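Local atomic coordinates of Endoglucanase(Endo-1,4-beta-glucanase)protein (Pseudomonas stutzeri, PDB entry 6R2J), a protein that probably hydrolyses O-glycosidic bonds as an endo-1,4-beta-glucanase of glycoside hydrolase family 5, and binds cellobiose. Residues 55-66 against 94-105; 152-161 against 190-198. All coordinates share one frame; numbering follows the deposited sequence.

Followed from the N terminus, the chain is an example of how a TIM barrel is sewn together by successive closures. Contact 1 comes first: strand 54-59 leads out through helix 74-89 and returns as strand 93-98, so that residues 55-66 and 94-105 meet. Contact 2 opens only after contact 1 has closed. There helix 152-166 gives way to strand 171-175, and the loop at 190-198 comes back against the helix before strand 201-206. The two closures run in series, neither nested nor crossed, with centres about 18 Å apart; one joins two neighbouring barrel strands and the loops beyond their C-terminal ends, the other ties a helix of the outer layer to a loop.

Contact 1: residues 55-66 against 94-105; sequences IRFPFIWERVQH and VILDMHNYGRYH
Over one face of the Arg56 guanidinium lies Asp97 OD2, 3.4 Å from CZ, and the carboxylate stacks almost flat (12°) on it. This salt bridge works by charge alone, since the oxygen stands well out of the guanidinium plane; the N-H groups serve others, among them Asn143, Asp140, Glu175 and Glu252. Pro58 CB rests over a face of the His99 ring, whose ND1 donates to Asp97 OD2 on its syn lone pair. Met98 CA covers a face of Phe59, with Leu96 C at that ring's edge. Tyr104 CD1 sits 3.5 Å from Trp61 CD2 over the indole, the rings oblique at 31°. Arg56, Pro58 and Asp97 share one face of two adjacent parallel TIM-barrel strands, Phe57, Phe59 and Met98 the other; a right-handed beta-alpha-beta crossover through helix 74-89 joins the strands. Past their ends, Asn100 OD1 accepts from Trp61 N (2.8 Å) and ND2 donates to Glu62 OE1 (2.8 Å). A bend at chi2 (89°) turns the Glu62 carboxylate so that OE2 takes His105 N on its anti lone pair (2.7 Å), while CG lies over the His105 face. Tyr104 OH donates to Gln65 O (2.6 Å), from above the carbonyl plane.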
loop_
_atom_site.group_PDB
_atom_site.type_symbol
_atom_site.label_atom_id
_atom_site.label_comp_id
_atom_site.label_asym_id
_atom_site.label_seq_id
_atom_site.Cartn_x
_atom_site.Cartn_y
_atom_site.Cartn_z
ATOM N N ILE A 55 -2.848 -8.162 -1.487
ATOM C CA ILE A 55 -3.500 -7.064 -2.176
ATOM C C ILE A 55 -3.453 -5.833 -1.274
ATOM O O ILE A 55 -3.796 -5.902 -0.090
ATOM C CB ILE A 55 -4.965 -7.400 -2.508
ATOM C CG1 ILE A 55 -5.036 -8.677 -3.350
ATOM C CG2 ILE A 55 -5.648 -6.211 -3.193
ATOM C CD1 ILE A 55 -4.641 -8.484 -4.786
ATOM N N ARG A 56 -3.030 -4.709 -1.842
ATOM C CA ARG A 56 -3.165 -3.406 -1.211
ATOM C C ARG A 56 -4.297 -2.675 -1.918
ATOM O O ARG A 56 -4.304 -2.575 -3.151
ATOM C CB ARG A 56 -1.868 -2.591 -1.278
ATOM C CG ARG A 56 -2.031 -1.152 -0.676
ATOM C CD ARG A 56 -0.670 -0.550 -0.573
ATOM N NE ARG A 56 -0.534 0.792 -0.003
ATOM C CZ ARG A 56 -0.417 1.914 -0.700
ATOM N NH1 ARG A 56 -0.491 1.904 -2.026
ATOM N NH2 ARG A 56 -0.191 3.050 -0.060
ATOM N N PHE A 57 -5.262 -2.186 -1.156
ATOM C CA PHE A 57 -6.455 -1.608 -1.767
ATOM C C PHE A 57 -6.695 -0.172 -1.330
ATOM O O PHE A 57 -7.225 0.059 -0.227
ATOM C CB PHE A 57 -7.683 -2.461 -1.473
ATOM C CG PHE A 57 -8.878 -2.035 -2.261
ATOM C CD1 PHE A 57 -8.960 -2.345 -3.609
ATOM C CD2 PHE A 57 -9.877 -1.272 -1.693
ATOM C CE1 PHE A 57 -10.045 -1.951 -4.393
ATOM C CE2 PHE A 57 -10.959 -0.836 -2.485
ATOM C CZ PHE A 57 -11.046 -1.199 -3.823
ATOM N N PRO A 58 -6.355 0.823 -2.173
ATOM C CA PRO A 58 -6.636 2.227 -1.821
ATOM C C PRO A 58 -8.130 2.587 -1.847
ATOM O O PRO A 58 -8.898 2.154 -2.717
ATOM C CB PRO A 58 -5.845 3.035 -2.870
ATOM C CG PRO A 58 -4.827 2.059 -3.446
ATOM C CD PRO A 58 -5.485 0.699 -3.370
ATOM N N PHE A 59 -8.519 3.415 -0.878
ATOM C CA PHE A 59 -9.805 4.080 -0.803
ATOM C C PHE A 59 -9.502 5.465 -0.238
ATOM O O PHE A 59 -8.380 5.747 0.239
ATOM C CB PHE A 59 -10.761 3.229 0.026
ATOM C CG PHE A 59 -10.449 3.257 1.481
ATOM C CD1 PHE A 59 -9.459 2.448 1.996
ATOM C CD2 PHE A 59 -11.088 4.172 2.324
ATOM C CE1 PHE A 59 -9.141 2.499 3.344
ATOM C CE2 PHE A 59 -10.776 4.251 3.652
ATOM C CZ PHE A 59 -9.818 3.399 4.180
ATOM N N ILE A 60 -10.494 6.360 -0.295
ATOM C CA ILE A 60 -10.308 7.678 0.299
ATOM C C ILE A 60 -11.289 7.924 1.440
ATOM O O ILE A 60 -12.441 7.474 1.428
ATOM C CB ILE A 60 -10.263 8.846 -0.717
ATOM C CG1 ILE A 60 -11.582 8.962 -1.487
ATOM C CG2 ILE A 60 -9.028 8.662 -1.669
ATOM C CD1 ILE A 60 -11.626 10.174 -2.401
ATOM N N TRP A 61 -10.812 8.662 2.427
ATOM C CA TRP A 61 -11.629 9.010 3.587
ATOM C C TRP A 61 -12.906 9.752 3.169
ATOM O O TRP A 61 -13.999 9.466 3.680
ATOM C CB TRP A 61 -10.732 9.790 4.563
ATOM C CG TRP A 61 -11.333 10.237 5.829
ATOM C CD1 TRP A 61 -12.619 10.032 6.284
ATOM C CD2 TRP A 61 -10.668 11.018 6.825
ATOM N NE1 TRP A 61 -12.785 10.662 7.492
ATOM C CE2 TRP A 61 -11.604 11.261 7.857
ATOM C CE3 TRP A 61 -9.366 11.543 6.942
ATOM C CZ2 TRP A 61 -11.281 11.990 8.988
ATOM C CZ3 TRP A 61 -9.061 12.288 8.056
ATOM C CH2 TRP A 61 -10.021 12.516 9.064
ATOM N N GLU A 62 -12.795 10.640 2.171
ATOM C CA GLU A 62 -13.920 11.468 1.754
ATOM C C GLU A 62 -15.093 10.646 1.232
ATOM O O GLU A 62 -16.227 11.129 1.236
ATOM C CB GLU A 62 -13.438 12.456 0.689
ATOM C CG GLU A 62 -12.499 13.542 1.226
ATOM C CD GLU A 62 -11.009 13.153 1.196
ATOM O OE1 GLU A 62 -10.694 11.977 0.939
ATOM O OE2 GLU A 62 -10.147 14.031 1.449
ATOM N N ARG A 63 -14.862 9.426 0.780
ATOM C CA ARG A 63 -15.948 8.594 0.295
ATOM C C ARG A 63 -16.527 7.697 1.380
ATOM O O ARG A 63 -17.662 7.235 1.212
ATOM C CB ARG A 63 -15.495 7.812 -0.958
ATOM C CG ARG A 63 -15.318 8.707 -2.179
ATOM C CD ARG A 63 -14.668 8.027 -3.383
ATOM N NE ARG A 63 -14.582 8.990 -4.496
ATOM C CZ ARG A 63 -13.590 9.085 -5.387
ATOM N NH1 ARG A 63 -12.568 8.260 -5.355
ATOM N NH2 ARG A 63 -13.641 10.011 -6.346
ATOM N N VAL A 64 -15.761 7.398 2.446
ATOM C CA VAL A 64 -16.308 6.654 3.594
ATOM C C VAL A 64 -16.981 7.597 4.584
ATOM O O VAL A 64 -17.872 7.170 5.330
ATOM C CB VAL A 64 -15.326 5.727 4.350
ATOM C CG1 VAL A 64 -14.842 4.598 3.435
ATOM C CG2 VAL A 64 -14.191 6.543 4.975
ATOM N N GLN A 65 -16.541 8.859 4.637
ATOM C CA GLN A 65 -17.120 9.877 5.512
ATOM C C GLN A 65 -17.168 11.189 4.729
ATOM O O GLN A 65 -16.160 11.889 4.595
ATOM C CB GLN A 65 -16.329 10.015 6.808
ATOM C CG GLN A 65 -17.077 10.823 7.870
ATOM C CD GLN A 65 -16.347 10.863 9.198
ATOM O OE1 GLN A 65 -15.124 10.870 9.233
ATOM N NE2 GLN A 65 -17.092 10.862 10.296
ATOM N N HIS A 66 -18.351 11.550 4.237
ATOM C CA HIS A 66 -18.444 12.746 3.406
ATOM C C HIS A 66 -18.113 14.025 4.175
ATOM O O HIS A 66 -17.680 15.018 3.579
ATOM C CB HIS A 66 -19.859 12.883 2.830
ATOM C CG HIS A 66 -20.189 11.877 1.769
ATOM N ND1 HIS A 66 -21.389 11.877 1.086
ATOM C CD2 HIS A 66 -19.489 10.821 1.296
ATOM C CE1 HIS A 66 -21.406 10.872 0.230
ATOM N NE2 HIS A 66 -20.272 10.205 0.349
ATOM N N VAL A 94 -5.973 -8.528 2.392
ATOM C CA VAL A 94 -5.994 -7.181 1.839
ATOM C C VAL A 94 -5.476 -6.176 2.856
ATOM O O VAL A 94 -5.815 -6.231 4.040
ATOM C CB VAL A 94 -7.426 -6.809 1.389
ATOM C CG1 VAL A 94 -7.504 -5.371 0.913
ATOM C CG2 VAL A 94 -7.913 -7.813 0.327
ATOM N N ILE A 95 -4.685 -5.232 2.364
ATOM C CA ILE A 95 -4.296 -4.042 3.108
ATOM C C ILE A 95 -5.214 -2.925 2.632
ATOM O O ILE A 95 -5.098 -2.442 1.502
ATOM C CB ILE A 95 -2.806 -3.708 2.891
ATOM C CG1 ILE A 95 -1.929 -4.927 3.285
ATOM C CG2 ILE A 95 -2.322 -2.468 3.701
ATOM C CD1 ILE A 95 -0.460 -4.718 3.135
ATOM N N LEU A 96 -6.122 -2.510 3.508
ATOM C CA LEU A 96 -6.933 -1.333 3.236
ATOM C C LEU A 96 -6.103 -0.067 3.425
ATOM O O LEU A 96 -5.531 0.162 4.491
ATOM C CB LEU A 96 -8.164 -1.293 4.134
ATOM C CG LEU A 96 -9.149 -2.433 3.860
ATOM C CD1 LEU A 96 -10.353 -2.251 4.769
ATOM C CD2 LEU A 96 -9.576 -2.502 2.416
ATOM N N ASP A 97 -6.042 0.765 2.391
ATOM C CA ASP A 97 -5.131 1.902 2.351
ATOM C C ASP A 97 -5.976 3.154 2.254
ATOM O O ASP A 97 -6.620 3.382 1.220
ATOM C CB ASP A 97 -4.226 1.759 1.124
ATOM C CG ASP A 97 -3.701 3.093 0.585
ATOM O OD1 ASP A 97 -3.455 4.051 1.400
ATOM O OD2 ASP A 97 -3.635 3.140 -0.702
ATOM N N MET A 98 -5.970 3.975 3.313
ATOM C CA MET A 98 -6.619 5.286 3.268
ATOM C C MET A 98 -5.700 6.219 2.474
ATOM O O MET A 98 -4.697 6.726 2.984
ATOM C CB MET A 98 -6.899 5.831 4.663
ATOM C CG MET A 98 -7.467 7.241 4.638
ATOM S SD MET A 98 -8.026 7.878 6.245
ATOM C CE MET A 98 -9.418 6.824 6.666
ATOM N N HIS A 99 -6.045 6.440 1.215
ATOM C CA HIS A 99 -5.126 6.979 0.211
ATOM C C HIS A 99 -5.194 8.514 0.189
ATOM O O HIS A 99 -5.489 9.148 -0.841
ATOM C CB HIS A 99 -5.537 6.391 -1.128
ATOM C CG HIS A 99 -4.434 6.279 -2.131
ATOM N ND1 HIS A 99 -3.376 5.414 -1.978
ATOM C CD2 HIS A 99 -4.253 6.889 -3.327
ATOM C CE1 HIS A 99 -2.583 5.506 -3.030
ATOM N NE2 HIS A 99 -3.096 6.388 -3.869
ATOM N N ASN A 100 -4.852 9.118 1.344
ATOM C CA ASN A 100 -5.230 10.502 1.582
ATOM C C ASN A 100 -4.121 11.544 1.745
ATOM O O ASN A 100 -4.443 12.720 1.952
ATOM C CB ASN A 100 -6.186 10.589 2.782
ATOM C CG ASN A 100 -7.643 10.524 2.374
ATOM O OD1 ASN A 100 -8.146 9.482 2.049
ATOM N ND2 ASN A 100 -8.312 11.661 2.368
ATOM N N TYR A 101 -2.849 11.182 1.666
ATOM C CA TYR A 101 -1.779 12.181 1.534
ATOM C C TYR A 101 -1.693 13.155 2.712
ATOM O O TYR A 101 -1.271 14.303 2.544
ATOM C CB TYR A 101 -1.945 12.976 0.230
ATOM C CG TYR A 101 -1.950 12.114 -1.007
ATOM C CD1 TYR A 101 -0.779 11.638 -1.543
ATOM C CD2 TYR A 101 -3.124 11.759 -1.610
ATOM C CE1 TYR A 101 -0.793 10.826 -2.650
ATOM C CE2 TYR A 101 -3.141 10.939 -2.716
ATOM C CZ TYR A 101 -1.976 10.468 -3.233
ATOM O OH TYR A 101 -2.027 9.659 -4.352
ATOM N N GLY A 102 -2.060 12.707 3.912
ATOM C CA GLY A 102 -2.070 13.564 5.082
ATOM C C GLY A 102 -3.205 14.572 5.158
ATOM O O GLY A 102 -3.125 15.501 5.979
ATOM N N ARG A 103 -4.261 14.418 4.344
ATOM C CA ARG A 103 -5.254 15.471 4.192
ATOM C C ARG A 103 -6.675 14.919 4.104
ATOM O O ARG A 103 -6.890 13.777 3.692
ATOM C CB ARG A 103 -4.987 16.330 2.943
ATOM C CG ARG A 103 -3.665 17.110 2.988
ATOM C CD ARG A 103 -3.198 17.521 1.583
ATOM N NE ARG A 103 -2.178 18.564 1.641
ATOM C CZ ARG A 103 -0.908 18.350 1.987
ATOM N NH1 ARG A 103 -0.486 17.122 2.305
ATOM N NH2 ARG A 103 -0.056 19.370 2.045
ATOM N N TYR A 104 -7.640 15.767 4.486
ATOM C CA TYR A 104 -9.068 15.486 4.394
ATOM C C TYR A 104 -9.757 16.700 3.769
ATOM O O TYR A 104 -9.697 17.801 4.324
ATOM C CB TYR A 104 -9.638 15.164 5.783
ATOM C CG TYR A 104 -11.136 14.918 5.746
ATOM C CD1 TYR A 104 -11.656 13.851 5.043
ATOM C CD2 TYR A 104 -12.022 15.775 6.342
ATOM C CE1 TYR A 104 -12.989 13.630 4.957
ATOM C CE2 TYR A 104 -13.382 15.555 6.248
ATOM C CZ TYR A 104 -13.844 14.452 5.572
ATOM O OH TYR A 104 -15.172 14.178 5.468
ATOM N N HIS A 105 -10.414 16.502 2.621
ATOM C CA HIS A 105 -11.003 17.599 1.854
ATOM C C HIS A 105 -9.985 18.717 1.654
ATOM O O HIS A 105 -10.305 19.915 1.735
ATOM C CB HIS A 105 -12.303 18.127 2.470
ATOM C CG HIS A 105 -13.493 17.252 2.203
ATOM N ND1 HIS A 105 -13.871 16.872 0.930
ATOM C CD2 HIS A 105 -14.375 16.665 3.049
ATOM C CE1 HIS A 105 -14.946 16.107 1.004
ATOM N NE2 HIS A 105 -15.243 15.930 2.280
#

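Contact 2: residues 152-161 against 190-198; sequences WPGAAQAAVD and ANFLINDPA
Gln157 reaches from helix 152-166 to the backbone of Asn195 and holds it by both ends of its amide. In this TIM barrel the helix belongs to the outer layer, and the loop 190-198, which leads into strand 201-206, runs past it. The glutamine leaves the helix with CG anti to its own N (chi1 -168°) and then bends at chi2 (72°), which swings the amide across to the loop. OE1 takes Asn195 N on a lone pair at 2.7 Å, almost straight at 175°, and NE2 donates to Asn195 O at 2.9 Å, that oxygen lying in the amide plane. A third bond, from NE2 to Asp161 OD1 one turn further along the helix, helps to fix the rotation of the amide. A leucine here would probably leave Asn195 N and O without these mates and Asp161 OD1 without its NE2 donor.

Ile194 adds apolar contacts with two branches. Its CD1 touches Ala156 CB at 3.6 Å, and its CG2 meets Val160 CG2 at 3.7 Å while also lying alongside Gln157 OE1. Ile174 of strand 171-175 touches Val160, Ile194 and Phe192 from the barrel side. Phe192, its CG opposite the backbone N, carries its ring toward the start of the helix, where Pro153 CB comes to its edge. Trp152 crosses the ring obliquely, its indole N-H spent on Glu175 O and its NE1 standing 3.8 Å from Phe192 CZ.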
loop_
_atom_site.group_PDB
_atom_site.type_symbol
_atom_site.label_atom_id
_atom_site.label_comp_id
_atom_site.label_asym_id
_atom_site.label_seq_id
_atom_site.Cartn_x
_atom_site.Cartn_y
_atom_site.Cartn_z
ATOM N N TRP A 152 2.192 14.888 10.743
ATOM C CA TRP A 152 1.955 13.474 10.454
ATOM C C TRP A 152 2.233 12.545 11.657
ATOM O O TRP A 152 1.411 11.649 11.925
ATOM C CB TRP A 152 2.652 13.058 9.145
ATOM C CG TRP A 152 2.612 11.548 8.975
ATOM C CD1 TRP A 152 3.676 10.712 8.832
ATOM C CD2 TRP A 152 1.444 10.692 9.011
ATOM N NE1 TRP A 152 3.248 9.400 8.742
ATOM C CE2 TRP A 152 1.885 9.368 8.844
ATOM C CE3 TRP A 152 0.079 10.919 9.114
ATOM C CZ2 TRP A 152 1.011 8.288 8.827
ATOM C CZ3 TRP A 152 -0.778 9.841 9.099
ATOM C CH2 TRP A 152 -0.309 8.548 8.960
ATOM N N PRO A 153 3.353 12.671 12.399
ATOM C CA PRO A 153 3.626 11.676 13.457
ATOM C C PRO A 153 2.555 11.612 14.548
ATOM O O PRO A 153 2.173 10.519 14.987
ATOM C CB PRO A 153 4.998 12.112 13.985
ATOM C CG PRO A 153 5.676 12.759 12.757
ATOM C CD PRO A 153 4.534 13.506 12.092
ATOM N N GLY A 154 2.046 12.762 14.993
ATOM C CA GLY A 154 0.954 12.766 15.946
ATOM C C GLY A 154 -0.332 12.169 15.404
ATOM O O GLY A 154 -1.108 11.568 16.158
ATOM N N ALA A 155 -0.610 12.386 14.118
ATOM C CA ALA A 155 -1.823 11.835 13.514
ATOM C C ALA A 155 -1.740 10.322 13.449
ATOM O O ALA A 155 -2.725 9.632 13.739
ATOM C CB ALA A 155 -2.012 12.398 12.104
ATOM N N ALA A 156 -0.555 9.799 13.092
ATOM C CA ALA A 156 -0.358 8.350 13.013
ATOM C C ALA A 156 -0.557 7.684 14.370
ATOM O O ALA A 156 -1.179 6.613 14.456
ATOM C CB ALA A 156 1.043 8.025 12.489
ATOM N N GLN A 157 -0.026 8.287 15.445
ATOM C CA GLN A 157 -0.251 7.728 16.775
ATOM C C GLN A 157 -1.713 7.843 17.226
ATOM O O GLN A 157 -2.217 6.956 17.938
ATOM C CB GLN A 157 0.697 8.383 17.767
ATOM C CG GLN A 157 0.760 7.701 19.103
ATOM C CD GLN A 157 1.496 6.384 19.027
ATOM O OE1 GLN A 157 2.676 6.340 18.719
ATOM N NE2 GLN A 157 0.798 5.303 19.297
ATOM N N ALA A 158 -2.402 8.925 16.863
ATOM C CA ALA A 158 -3.808 9.051 17.230
ATOM C C ALA A 158 -4.631 7.933 16.605
ATOM O O ALA A 158 -5.454 7.313 17.284
ATOM C CB ALA A 158 -4.332 10.438 16.852
ATOM N N ALA A 159 -4.384 7.622 15.326
ATOM C CA ALA A 159 -5.134 6.559 14.660
ATOM C C ALA A 159 -4.777 5.194 15.229
ATOM O O ALA A 159 -5.655 4.343 15.405
ATOM C CB ALA A 159 -4.879 6.598 13.154
ATOM N N VAL A 160 -3.491 4.954 15.513
ATOM C CA VAL A 160 -3.080 3.661 16.055
ATOM C C VAL A 160 -3.720 3.425 17.426
ATOM O O VAL A 160 -4.319 2.370 17.686
ATOM C CB VAL A 160 -1.542 3.544 16.126
ATOM C CG1 VAL A 160 -1.184 2.326 16.981
ATOM C CG2 VAL A 160 -0.924 3.487 14.743
ATOM N N ASP A 161 -3.611 4.411 18.320
ATOM C CA ASP A 161 -4.234 4.270 19.634
ATOM C C ASP A 161 -5.698 3.901 19.482
ATOM O O ASP A 161 -6.183 2.951 20.105
ATOM C CB ASP A 161 -4.072 5.565 20.436
ATOM C CG ASP A 161 -2.625 5.848 20.804
ATOM O OD1 ASP A 161 -1.795 4.921 20.737
ATOM O OD2 ASP A 161 -2.309 6.997 21.164
ATOM N N ALA A 190 14.138 10.051 10.535
ATOM C CA ALA A 190 15.294 9.460 11.204
ATOM C C ALA A 190 14.908 8.924 12.569
ATOM O O ALA A 190 15.346 7.831 12.963
ATOM C CB ALA A 190 16.430 10.475 11.332
ATOM N N ASN A 191 14.066 9.683 13.290
ATOM C CA ASN A 191 13.576 9.319 14.613
ATOM C C ASN A 191 12.068 9.113 14.638
ATOM O O ASN A 191 11.389 9.639 15.519
ATOM C CB ASN A 191 13.876 10.434 15.600
ATOM C CG ASN A 191 15.329 10.812 15.610
ATOM O OD1 ASN A 191 15.772 11.689 14.848
ATOM N ND2 ASN A 191 16.095 10.150 16.478
ATOM N N PHE A 192 11.539 8.388 13.663
ATOM C CA PHE A 192 10.113 8.150 13.532
ATOM C C PHE A 192 9.793 6.834 14.244
ATOM O O PHE A 192 10.463 5.812 14.028
ATOM C CB PHE A 192 9.750 8.164 12.028
ATOM C CG PHE A 192 8.275 8.011 11.740
ATOM C CD1 PHE A 192 7.325 8.729 12.460
ATOM C CD2 PHE A 192 7.846 7.123 10.761
ATOM C CE1 PHE A 192 5.967 8.559 12.217
ATOM C CE2 PHE A 192 6.492 6.914 10.525
ATOM C CZ PHE A 192 5.539 7.645 11.245
ATOM N N LEU A 193 8.789 6.874 15.129
ATOM C CA LEU A 193 8.444 5.692 15.917
ATOM C C LEU A 193 7.041 5.828 16.468
ATOM O O LEU A 193 6.785 6.692 17.307
ATOM C CB LEU A 193 9.420 5.512 17.082
ATOM C CG LEU A 193 9.410 4.129 17.752
ATOM C CD1 LEU A 193 10.581 4.001 18.760
ATOM C CD2 LEU A 193 8.108 3.848 18.480
ATOM N N ILE A 194 6.177 4.940 16.059
ATOM C CA ILE A 194 4.812 4.851 16.557
ATOM C C ILE A 194 4.724 3.723 17.576
ATOM O O ILE A 194 5.323 2.653 17.409
ATOM C CB ILE A 194 3.830 4.631 15.383
ATOM C CG1 ILE A 194 4.067 5.689 14.300
ATOM C CG2 ILE A 194 2.385 4.647 15.855
ATOM C CD1 ILE A 194 3.724 7.106 14.764
ATOM N N ASN A 195 3.952 3.945 18.623
ATOM C CA ASN A 195 3.838 2.977 19.698
ATOM C C ASN A 195 2.681 2.022 19.427
ATOM O O ASN A 195 1.542 2.462 19.201
ATOM C CB ASN A 195 3.597 3.718 21.004
ATOM C CG ASN A 195 4.747 4.609 21.385
ATOM O OD1 ASN A 195 5.892 4.181 21.407
ATOM N ND2 ASN A 195 4.445 5.879 21.677
ATOM N N ASP A 196 2.991 0.728 19.432
ATOM C CA ASP A 196 1.998 -0.329 19.266
ATOM C C ASP A 196 2.329 -1.445 20.243
ATOM O O ASP A 196 3.222 -2.268 19.983
ATOM C CB ASP A 196 1.901 -0.878 17.848
ATOM C CG ASP A 196 0.806 -1.943 17.714
ATOM O OD1 ASP A 196 -0.074 -2.050 18.586
ATOM O OD2 ASP A 196 0.805 -2.679 16.720
ATOM N N PRO A 197 1.661 -1.486 21.394
ATOM C CA PRO A 197 1.914 -2.572 22.354
ATOM C C PRO A 197 1.494 -3.941 21.819
ATOM O O PRO A 197 1.842 -4.961 22.433
ATOM C CB PRO A 197 1.090 -2.159 23.593
ATOM C CG PRO A 197 0.100 -1.207 23.082
ATOM C CD PRO A 197 0.753 -0.478 21.943
ATOM N N ALA A 198 0.725 -4.006 20.715
ATOM C CA ALA A 198 0.328 -5.284 20.130
ATOM C C ALA A 198 1.492 -5.914 19.368
ATOM O O ALA A 198 1.391 -7.081 18.972
ATOM C CB ALA A 198 -0.905 -5.130 19.178
#